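Long-range contacts in SusD homolog (Bacteroides thetaiotaomicron VPI-5482, PDB 3IHV), which probably binds glycans at the outer membrane, as expected for a member of the SusD family of surface sugar-binding proteins: residues Trp392-Arg396 with Phe465-Arg469; Lys512-Ile518 with Asn530-Trp535; Met14-Ala20 with Tyr105-Asp109. The contacts are given in a common frame with arbitrary orientation. Where two conformers were deposited one is given. Numbering follows the deposited sequence.

How the contacts relate
Along the chain the three contacts follow in series: contact 3 closes first, then contact 1, then contact 2. Contact 1 is central, its centre about 3 Å from that of the chain, and joins strand 392-396 to the loop between helices 448-463 and 469-475. Contact 2 lies about 24 Å from it, centre to centre, and packs the C-terminal residues against the loop before helix 520-525. Contact 3, about 34 Å from contact 1 and 44 Å from contact 2 between centres, links the starts of helices 17-29 and 107-135. None touches another. Side chains of contacts 2 and 3 both touch helix 75-101, near its start and near its end respectively.

Contact 1. Residues Trp392-Arg396 with Phe465-Arg469; sequences WYFLR and FEGHR
Strand 392-396 pairs antiparallel with strand 259-263 and carries a classic beta bulge, F394 and L395 both facing I261; the loop 465-468, leading into helix 469-475, meets it through side chains and water. F465 (phi/psi 74/-4) and G467 (96/14) have positive phi, and the closest CA approach is Y393 CA to E466 CA, 6.9 Å. At G467 a CB would jam against the preceding carbonyl, which calls for glycine. E466, chi1 m and chi2 t, extends to R396 (chi1 m, chi2 t, chi3 m). Their salt bridge is bidentate: R396 NE to E466 OE1 and R396 NH2 to E466 OE2 are both 2.8 Å. K370 also pairs with E466, and E258 and E462 with R396, making a buried charge cluster. W392, chi1 t, directs the edge of its six-membered ring at the 465-467 backbone, W392 CH2 3.5 Å from F465 O and W392 CZ2 3.2 Å from E466 O, while a water spans W392 NE1 (3.0 Å) and E466 O (2.7 Å). H468, chi1 m, presents its ring edge, H468 CE1 3.1 Å from F394 O. A second water lies 2.9 Å from Y393 O, 2.7 Å from E466 OE1 and 2.8 Å from H468 NE2.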
loop_
_atom_site.group_PDB
_atom_site.type_symbol
_atom_site.label_atom_id
_atom_site.label_comp_id
_atom_site.label_asym_id
_atom_site.label_seq_id
_atom_site.Cartn_x
_atom_site.Cartn_y
_atom_site.Cartn_z
ATOM N N TRP A 392 -5.495 2.068 6.945
ATOM C CA TRP A 392 -4.824 1.626 5.713
ATOM C C TRP A 392 -3.813 0.506 5.913
ATOM O O TRP A 392 -2.770 0.692 6.560
ATOM C CB TRP A 392 -4.127 2.800 4.994
ATOM C CG TRP A 392 -3.613 2.362 3.668
ATOM C CD1 TRP A 392 -2.314 2.199 3.291
ATOM C CD2 TRP A 392 -4.405 2.037 2.532
ATOM N NE1 TRP A 392 -2.249 1.745 1.995
ATOM C CE2 TRP A 392 -3.513 1.631 1.496
ATOM C CE3 TRP A 392 -5.780 1.961 2.313
ATOM C CZ2 TRP A 392 -3.956 1.230 0.244
ATOM C CZ3 TRP A 392 -6.230 1.580 1.068
ATOM C CH2 TRP A 392 -5.320 1.213 0.041
ATOM N N TYR A 393 -4.106 -0.656 5.353
ATOM C CA TYR A 393 -3.157 -1.757 5.399
ATOM C C TYR A 393 -2.040 -1.542 4.366
ATOM O O TYR A 393 -2.274 -1.599 3.143
ATOM C CB TYR A 393 -3.767 -3.110 5.063
ATOM C CG TYR A 393 -4.741 -3.684 6.073
ATOM C CD1 TYR A 393 -4.313 -4.055 7.358
ATOM C CD2 TYR A 393 -6.052 -3.922 5.716
ATOM C CE1 TYR A 393 -5.184 -4.622 8.266
ATOM C CE2 TYR A 393 -6.958 -4.490 6.623
ATOM C CZ TYR A 393 -6.506 -4.846 7.892
ATOM O OH TYR A 393 -7.388 -5.408 8.773
ATOM N N PHE A 394 -0.830 -1.287 4.845
ATOM C CA PHE A 394 0.322 -1.237 3.960
ATOM C C PHE A 394 0.933 -2.646 3.758
ATOM O O PHE A 394 1.464 -2.977 2.670
ATOM C CB PHE A 394 1.362 -0.245 4.516
ATOM C CG PHE A 394 2.623 -0.134 3.675
ATOM C CD1 PHE A 394 2.602 0.508 2.449
ATOM C CD2 PHE A 394 3.830 -0.589 4.168
ATOM C CE1 PHE A 394 3.765 0.629 1.687
ATOM C CE2 PHE A 394 5.000 -0.474 3.428
ATOM C CZ PHE A 394 4.972 0.150 2.184
ATOM N N LEU A 395 0.934 -3.467 4.818
ATOM C CA LEU A 395 1.497 -4.812 4.756
ATOM C C LEU A 395 0.749 -5.777 5.678
ATOM O O LEU A 395 0.652 -5.540 6.910
ATOM C CB LEU A 395 2.987 -4.822 5.169
ATOM C CG LEU A 395 3.721 -6.154 4.896
ATOM C CD1 LEU A 395 3.731 -6.456 3.401
ATOM C CD2 LEU A 395 5.138 -6.125 5.501
ATOM N N ARG A 396 0.191 -6.831 5.086
ATOM C CA ARG A 396 -0.511 -7.893 5.785
ATOM C C ARG A 396 0.303 -9.187 5.674
ATOM O O ARG A 396 1.013 -9.397 4.707
ATOM C CB ARG A 396 -1.887 -8.170 5.144
ATOM C CG ARG A 396 -2.816 -7.005 5.232
ATOM C CD ARG A 396 -4.259 -7.357 4.967
ATOM N NE ARG A 396 -4.617 -7.530 3.570
ATOM C CZ ARG A 396 -4.823 -8.703 2.946
ATOM N NH1 ARG A 396 -4.655 -9.884 3.558
ATOM N NH2 ARG A 396 -5.248 -8.687 1.696
ATOM N N PHE A 465 -6.524 -3.542 -4.874
ATOM C CA PHE A 465 -6.865 -2.187 -4.434
ATOM C C PHE A 465 -6.087 -1.704 -3.192
ATOM O O PHE A 465 -6.233 -0.544 -2.805
ATOM C CB PHE A 465 -8.378 -2.015 -4.254
ATOM C CG PHE A 465 -9.167 -2.705 -5.313
ATOM C CD1 PHE A 465 -8.933 -2.423 -6.663
ATOM C CD2 PHE A 465 -10.115 -3.676 -4.983
ATOM C CE1 PHE A 465 -9.632 -3.106 -7.647
ATOM C CE2 PHE A 465 -10.796 -4.354 -5.979
ATOM C CZ PHE A 465 -10.541 -4.081 -7.309
ATOM N N GLU A 466 -5.265 -2.568 -2.589
ATOM C CA GLU A 466 -4.499 -2.212 -1.382
ATOM C C GLU A 466 -3.132 -1.527 -1.692
ATOM O O GLU A 466 -2.297 -1.357 -0.805
ATOM C CB GLU A 466 -4.280 -3.443 -0.514
ATOM C CG GLU A 466 -5.553 -4.028 0.048
ATOM C CD GLU A 466 -5.328 -5.325 0.790
ATOM O OE1 GLU A 466 -4.496 -5.379 1.736
ATOM O OE2 GLU A 466 -6.003 -6.315 0.430
ATOM N N GLY A 467 -2.922 -1.163 -2.956
ATOM C CA GLY A 467 -1.802 -0.317 -3.344
ATOM C C GLY A 467 -0.546 -0.976 -3.841
ATOM O O GLY A 467 0.489 -0.302 -3.943
ATOM N N HIS A 468 -0.627 -2.255 -4.167
ATOM C CA HIS A 468 0.549 -3.020 -4.577
ATOM C C HIS A 468 0.653 -3.361 -6.036
ATOM O O HIS A 468 1.747 -3.674 -6.533
ATOM C CB HIS A 468 0.581 -4.354 -3.794
ATOM C CG HIS A 468 0.404 -4.155 -2.327
ATOM N ND1 HIS A 468 1.290 -3.404 -1.569
ATOM C CD2 HIS A 468 -0.630 -4.467 -1.515
ATOM C CE1 HIS A 468 0.823 -3.315 -0.335
ATOM N NE2 HIS A 468 -0.336 -3.955 -0.275
ATOM N N ARG A 469 -0.457 -3.325 -6.754
ATOM C CA ARG A 469 -0.420 -3.867 -8.098
ATOM C C ARG A 469 0.550 -3.176 -9.052
ATOM O O ARG A 469 1.320 -3.823 -9.772
ATOM C CB ARG A 469 -1.827 -3.923 -8.691
ATOM C CG ARG A 469 -1.877 -4.670 -10.021
ATOM C CD ARG A 469 -1.466 -6.110 -9.848
ATOM N NE ARG A 469 -1.762 -6.959 -10.997
ATOM C CZ ARG A 469 -1.549 -8.269 -10.978
ATOM N NH1 ARG A 469 -1.018 -8.847 -9.905
ATOM N NH2 ARG A 469 -1.832 -9.011 -12.043
HETATM O O HOH W 1 -0.312 0.105 0.412
HETATM O O HOH W 2 -2.035 -4.217 1.997
#

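Contact 2. Residues Lys512-Ile518 with Asn530-Trp535; sequences KHELFPI and NQNPKW
Q531 hydrogen-bonds both backbone polar groups of I518, I518 N to Q531 OE1 at 2.8 Å and Q531 NE2 to I518 O at 2.9 Å, so one side-chain amide (chi1 t, chi2 p) pairs with I518 much as a backbone amide would, where two irregular segments run antiparallel, with a type I turn (K512-L515) and a type II turn (N532-W535) side by side at one end. CA registers are K512-K534 (5.1 Å) and I518-Q531 (5.9 Å). N532 ND2, chi1 m, gives 2.8 Å to F516 O; F135 and N137 bond the same amide. The indole of the C-terminal W535 (chi1 m, chi2 98°) makes a bifurcated bond, W535 NE1 to K512 O at 3.1 Å and to L515 O at 3.0 Å. Water joins K512 O to P533 O, 2.8 Å from each. The six-membered ring of W535 is sandwiched: P517 CD sits 3.6 Å from its centroid over one face and the all-trans K512 puts CE 3.5 Å from it over the other, adding a cation-pi contact. This packs the chain terminus beside F70. L515, CB directed toward the other segment, brings CD1 to 3.7 Å from N532 CG.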
loop_
_atom_site.group_PDB
_atom_site.type_symbol
_atom_site.label_atom_id
_atom_site.label_comp_id
_atom_site.label_asym_id
_atom_site.label_seq_id
_atom_site.Cartn_x
_atom_site.Cartn_y
_atom_site.Cartn_z
ATOM N N LYS A 512 9.311 5.132 -19.385
ATOM C CA LYS A 512 9.058 6.379 -18.690
ATOM C C LYS A 512 8.304 6.121 -17.397
ATOM O O LYS A 512 8.812 6.380 -16.287
ATOM C CB LYS A 512 8.253 7.338 -19.600
ATOM C CG LYS A 512 7.907 8.679 -18.948
ATOM C CD LYS A 512 7.181 9.589 -19.880
ATOM C CE LYS A 512 6.806 10.889 -19.181
ATOM N NZ LYS A 512 6.140 11.810 -20.133
ATOM N N HIS A 513 7.101 5.548 -17.535
ATOM C CA HIS A 513 6.149 5.484 -16.420
ATOM C C HIS A 513 6.407 4.401 -15.370
ATOM O O HIS A 513 5.635 4.274 -14.443
ATOM C CB HIS A 513 4.685 5.512 -16.925
ATOM C CG HIS A 513 4.299 6.836 -17.518
ATOM N ND1 HIS A 513 4.127 7.038 -18.877
ATOM C CD2 HIS A 513 4.117 8.051 -16.937
ATOM C CE1 HIS A 513 3.849 8.310 -19.102
ATOM N NE2 HIS A 513 3.848 8.951 -17.942
ATOM N N GLU A 514 7.513 3.699 -15.488
ATOM C CA GLU A 514 7.966 2.780 -14.444
ATOM C C GLU A 514 8.565 3.570 -13.255
ATOM O O GLU A 514 8.831 2.982 -12.207
ATOM C CB GLU A 514 8.994 1.790 -14.938
ATOM C CG GLU A 514 8.556 0.969 -16.142
ATOM C CD GLU A 514 8.765 1.671 -17.454
ATOM O OE1 GLU A 514 9.423 2.731 -17.448
ATOM O OE2 GLU A 514 8.268 1.155 -18.487
ATOM N N LEU A 515 8.829 4.860 -13.443
ATOM C CA LEU A 515 9.201 5.772 -12.349
ATOM C C LEU A 515 8.406 7.041 -12.418
ATOM O O LEU A 515 7.919 7.428 -13.496
ATOM C CB LEU A 515 10.652 6.190 -12.475
ATOM C CG LEU A 515 11.695 5.086 -12.254
ATOM C CD1 LEU A 515 13.084 5.607 -12.659
ATOM C CD2 LEU A 515 11.694 4.558 -10.786
ATOM N N PHE A 516 8.277 7.689 -11.276
ATOM C CA PHE A 516 7.805 9.071 -11.240
ATOM C C PHE A 516 9.006 9.961 -11.537
ATOM O O PHE A 516 10.167 9.535 -11.361
ATOM C CB PHE A 516 7.175 9.419 -9.891
ATOM C CG PHE A 516 5.657 9.124 -9.823
ATOM C CD1 PHE A 516 5.095 8.079 -10.555
ATOM C CD2 PHE A 516 4.838 9.835 -8.981
ATOM C CE1 PHE A 516 3.715 7.794 -10.473
ATOM C CE2 PHE A 516 3.479 9.544 -8.865
ATOM C CZ PHE A 516 2.915 8.544 -9.638
ATOM N N PRO A 517 8.762 11.167 -12.035
ATOM C CA PRO A 517 9.871 12.059 -12.272
ATOM C C PRO A 517 10.425 12.591 -10.957
ATOM O O PRO A 517 9.705 12.655 -9.958
ATOM C CB PRO A 517 9.222 13.235 -13.018
ATOM C CG PRO A 517 7.775 13.275 -12.455
ATOM C CD PRO A 517 7.456 11.813 -12.257
ATOM N N ILE A 518 11.673 13.028 -10.982
ATOM C CA ILE A 518 12.231 13.755 -9.858
ATOM C C ILE A 518 11.466 15.088 -9.961
ATOM O O ILE A 518 11.346 15.616 -11.048
ATOM C CB ILE A 518 13.723 14.015 -10.045
ATOM C CG1 ILE A 518 14.479 12.685 -10.236
ATOM C CG2 ILE A 518 14.256 14.834 -8.872
ATOM C CD1 ILE A 518 14.288 11.627 -9.160
ATOM N N ASN A 530 20.062 14.463 -12.125
ATOM C CA ASN A 530 19.642 14.016 -13.441
ATOM C C ASN A 530 18.184 13.580 -13.297
ATOM O O ASN A 530 17.801 12.910 -12.325
ATOM C CB ASN A 530 20.472 12.827 -13.917
ATOM C CG ASN A 530 21.870 13.224 -14.365
ATOM O OD1 ASN A 530 22.083 14.307 -14.946
ATOM N ND2 ASN A 530 22.826 12.311 -14.173
ATOM N N GLN A 531 17.369 13.990 -14.265
ATOM C CA GLN A 531 15.987 13.591 -14.344
ATOM C C GLN A 531 15.919 12.115 -14.796
ATOM O O GLN A 531 16.815 11.625 -15.462
ATOM C CB GLN A 531 15.222 14.510 -15.311
ATOM C CG GLN A 531 13.731 14.189 -15.449
ATOM C CD GLN A 531 13.007 14.169 -14.126
ATOM O OE1 GLN A 531 12.888 13.103 -13.499
ATOM N NE2 GLN A 531 12.586 15.330 -13.656
ATOM N N ASN A 532 14.859 11.437 -14.401
ATOM C CA ASN A 532 14.651 10.036 -14.743
ATOM C C ASN A 532 14.433 9.815 -16.240
ATOM O O ASN A 532 14.028 10.720 -16.946
ATOM C CB ASN A 532 13.492 9.472 -13.908
ATOM C CG ASN A 532 13.878 9.260 -12.469
ATOM O OD1 ASN A 532 15.049 8.982 -12.174
ATOM N ND2 ASN A 532 12.919 9.401 -11.566
ATOM N N PRO A 533 14.680 8.592 -16.714
ATOM C CA PRO A 533 14.551 8.301 -18.156
ATOM C C PRO A 533 13.210 8.718 -18.739
ATOM O O PRO A 533 12.157 8.486 -18.132
ATOM C CB PRO A 533 14.761 6.771 -18.219
ATOM C CG PRO A 533 15.672 6.495 -17.037
ATOM C CD PRO A 533 15.138 7.415 -15.955
ATOM N N LYS A 534 13.303 9.423 -19.862
ATOM C CA LYS A 534 12.143 9.908 -20.640
ATOM C C LYS A 534 11.278 10.971 -19.973
ATOM O O LYS A 534 10.242 11.375 -20.529
ATOM C CB LYS A 534 11.285 8.745 -21.182
ATOM C CG LYS A 534 11.966 8.006 -22.327
ATOM C CD LYS A 534 11.099 6.877 -22.850
ATOM C CE LYS A 534 11.708 6.197 -24.061
ATOM N NZ LYS A 534 12.969 5.478 -23.756
ATOM N N TRP A 535 11.705 11.457 -18.818
ATOM C CA TRP A 535 10.964 12.536 -18.128
ATOM C C TRP A 535 11.632 13.874 -18.428
ATOM O O TRP A 535 12.797 13.903 -18.827
ATOM C CB TRP A 535 10.901 12.336 -16.609
ATOM C CG TRP A 535 9.896 11.306 -16.173
ATOM C CD1 TRP A 535 10.129 10.014 -15.860
ATOM C CD2 TRP A 535 8.486 11.520 -16.007
ATOM N NE1 TRP A 535 8.939 9.385 -15.507
ATOM C CE2 TRP A 535 7.918 10.295 -15.591
ATOM C CE3 TRP A 535 7.644 12.630 -16.191
ATOM C CZ2 TRP A 535 6.544 10.144 -15.361
ATOM C CZ3 TRP A 535 6.274 12.472 -15.940
ATOM C CH2 TRP A 535 5.752 11.256 -15.528
ATOM O OXT TRP A 535 11.000 14.917 -18.246
HETATM O O HOH W 3 11.547 6.716 -15.998
HETATM O O HOH W 4 8.387 13.202 -20.987
#

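Contact 3. Residues Met14-Ala20 with Tyr105-Asp109; sequences MNNAEEA and YTTTD
M14, deposited as selenomethionine, has left-handed backbone angles (61/40) and turns its carbonyl to Y105, whose hydroxyl donates to it: Y105 OH to M14 O is 2.7 Å. The M14 side chain, chi1 m and chi2 t, leads instead to F94, R97 and I98 of helix 75-101. N15 follows at -81/-9, its backbone passing close to the tyrosine, with N15 C 3.6 Å from Y105 CE1; N15 N is held at 2.8 Å by E19 OE1 of its own segment. N16, extended at -155/176, is the N-cap of helix 17-29: with chi1 p its N16 OD1 accepts from E19 N at 2.9 Å, while N16 O takes A20 N at 3.0 Å. N16 CA lies over one face of Y105, 4.1 Å from the ring centroid and 25° off the normal, a CH-pi contact. The whole is a meeting of two helix N-termini in the helical, TPR-clan part of a SusD-family protein, for T106 (chi1 p) likewise caps helix 107-135, D109 N to T106 OG1 being 3.2 Å. Next comes A17, nearest D109 in register (CA to CA 5.1 Å). A17 N donates to D109 OD2 at 3.0 Å and 173°, so an acidic residue of one helix's first turn accepts from the start of the other. Beyond it, E18 N reaches the same carboxylate through water, which lies 3.0 Å from E18 N and 2.7 Å from D109 OD2. At A20, one turn into the helix, A20 CB points toward the tyrosine and stands 3.7 Å from Y105 OH.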
loop_
_atom_site.group_PDB
_atom_site.type_symbol
_atom_site.label_atom_id
_atom_site.label_comp_id
_atom_site.label_asym_id
_atom_site.label_seq_id
_atom_site.Cartn_x
_atom_site.Cartn_y
_atom_site.Cartn_z
HETATM N N MSE A 14 13.387 14.807 25.597
HETATM C CA MSE A 14 13.841 13.413 25.494
HETATM C C MSE A 14 14.737 13.008 26.663
HETATM O O MSE A 14 15.716 12.285 26.501
HETATM C CB MSE A 14 14.514 13.159 24.147
HETATM C CG MSE A 14 13.565 13.435 22.958
HETATM SE SE MSE A 14 14.261 12.949 21.211
HETATM C CE MSE A 14 14.821 11.203 21.867
ATOM N N ASN A 15 14.369 13.474 27.847
ATOM C CA ASN A 15 15.121 13.180 29.070
ATOM C C ASN A 15 14.819 11.817 29.678
ATOM O O ASN A 15 15.484 11.399 30.648
ATOM C CB ASN A 15 14.897 14.286 30.098
ATOM C CG ASN A 15 15.594 15.570 29.716
ATOM O OD1 ASN A 15 16.743 15.553 29.252
ATOM N ND2 ASN A 15 14.904 16.699 29.902
ATOM N N ASN A 16 13.798 11.150 29.150
ATOM C CA ASN A 16 13.448 9.805 29.566
ATOM C C ASN A 16 12.721 9.124 28.414
ATOM O O ASN A 16 12.478 9.745 27.384
ATOM C CB ASN A 16 12.635 9.822 30.854
ATOM C CG ASN A 16 11.406 10.705 30.756
ATOM O OD1 ASN A 16 10.715 10.701 29.761
ATOM N ND2 ASN A 16 11.150 11.476 31.801
ATOM N N ALA A 17 12.390 7.848 28.580
ATOM C CA ALA A 17 11.738 7.104 27.501
ATOM C C ALA A 17 10.361 7.659 27.151
ATOM O O ALA A 17 9.948 7.627 25.988
ATOM C CB ALA A 17 11.661 5.639 27.842
ATOM N N GLU A 18 9.630 8.146 28.143
ATOM C CA GLU A 18 8.289 8.699 27.867
ATOM C C GLU A 18 8.383 9.930 26.935
ATOM O O GLU A 18 7.611 10.053 25.997
ATOM C CB GLU A 18 7.562 9.043 29.161
ATOM C CG GLU A 18 6.163 9.585 28.951
ATOM C CD GLU A 18 5.511 10.043 30.259
ATOM O OE1 GLU A 18 5.882 9.549 31.364
ATOM O OE2 GLU A 18 4.616 10.916 30.162
ATOM N N GLU A 19 9.360 10.799 27.173
ATOM C CA GLU A 19 9.582 11.964 26.308
ATOM C C GLU A 19 10.064 11.527 24.941
ATOM O O GLU A 19 9.641 12.086 23.928
ATOM C CB GLU A 19 10.564 12.949 26.929
ATOM C CG GLU A 19 10.029 13.580 28.190
ATOM C CD GLU A 19 10.949 14.590 28.800
ATOM O OE1 GLU A 19 12.013 14.928 28.224
ATOM O OE2 GLU A 19 10.591 15.052 29.881
ATOM N N ALA A 20 10.934 10.518 24.901
ATOM C CA ALA A 20 11.434 9.995 23.637
ATOM C C ALA A 20 10.279 9.436 22.815
ATOM O O ALA A 20 10.238 9.597 21.576
ATOM C CB ALA A 20 12.505 8.900 23.866
ATOM N N TYR A 105 19.476 7.330 30.663
ATOM C CA TYR A 105 18.238 6.667 30.977
ATOM C C TYR A 105 18.381 5.541 31.993
ATOM O O TYR A 105 19.453 4.915 32.108
ATOM C CB TYR A 105 17.634 6.094 29.706
ATOM C CG TYR A 105 17.074 7.082 28.711
ATOM C CD1 TYR A 105 17.235 8.472 28.849
ATOM C CD2 TYR A 105 16.476 6.613 27.551
ATOM C CE1 TYR A 105 16.737 9.356 27.890
ATOM C CE2 TYR A 105 15.972 7.488 26.599
ATOM C CZ TYR A 105 16.092 8.857 26.780
ATOM O OH TYR A 105 15.610 9.671 25.759
ATOM N N THR A 106 17.288 5.272 32.704
ATOM C CA THR A 106 17.246 4.142 33.650
ATOM C C THR A 106 17.317 2.852 32.849
ATOM O O THR A 106 17.084 2.867 31.654
ATOM C CB THR A 106 15.890 4.117 34.427
ATOM O OG1 THR A 106 14.819 3.946 33.490
ATOM C CG2 THR A 106 15.705 5.403 35.208
ATOM N N THR A 107 17.629 1.739 33.497
ATOM C CA THR A 107 17.682 0.432 32.821
ATOM C C THR A 107 16.433 0.135 31.997
ATOM O O THR A 107 16.515 -0.285 30.854
ATOM C CB THR A 107 17.898 -0.650 33.880
ATOM O OG1 THR A 107 19.107 -0.321 34.567
ATOM C CG2 THR A 107 18.004 -2.032 33.257
ATOM N N THR A 108 15.270 0.363 32.604
ATOM C CA THR A 108 13.988 0.159 31.934
ATOM C C THR A 108 13.852 1.015 30.713
ATOM O O THR A 108 13.420 0.567 29.668
ATOM C CB THR A 108 12.835 0.501 32.895
ATOM O OG1 THR A 108 12.861 -0.439 33.955
ATOM C CG2 THR A 108 11.495 0.452 32.200
ATOM N N ASP A 109 14.225 2.267 30.849
ATOM C CA ASP A 109 14.120 3.211 29.731
ATOM C C ASP A 109 15.138 2.976 28.631
ATOM O O ASP A 109 14.834 3.275 27.473
ATOM C CB ASP A 109 14.215 4.662 30.228
ATOM C CG ASP A 109 12.911 5.142 30.861
ATOM O OD1 ASP A 109 12.067 4.284 31.102
ATOM O OD2 ASP A 109 12.768 6.360 31.148
HETATM O O HOH W 5 10.182 7.237 30.924
#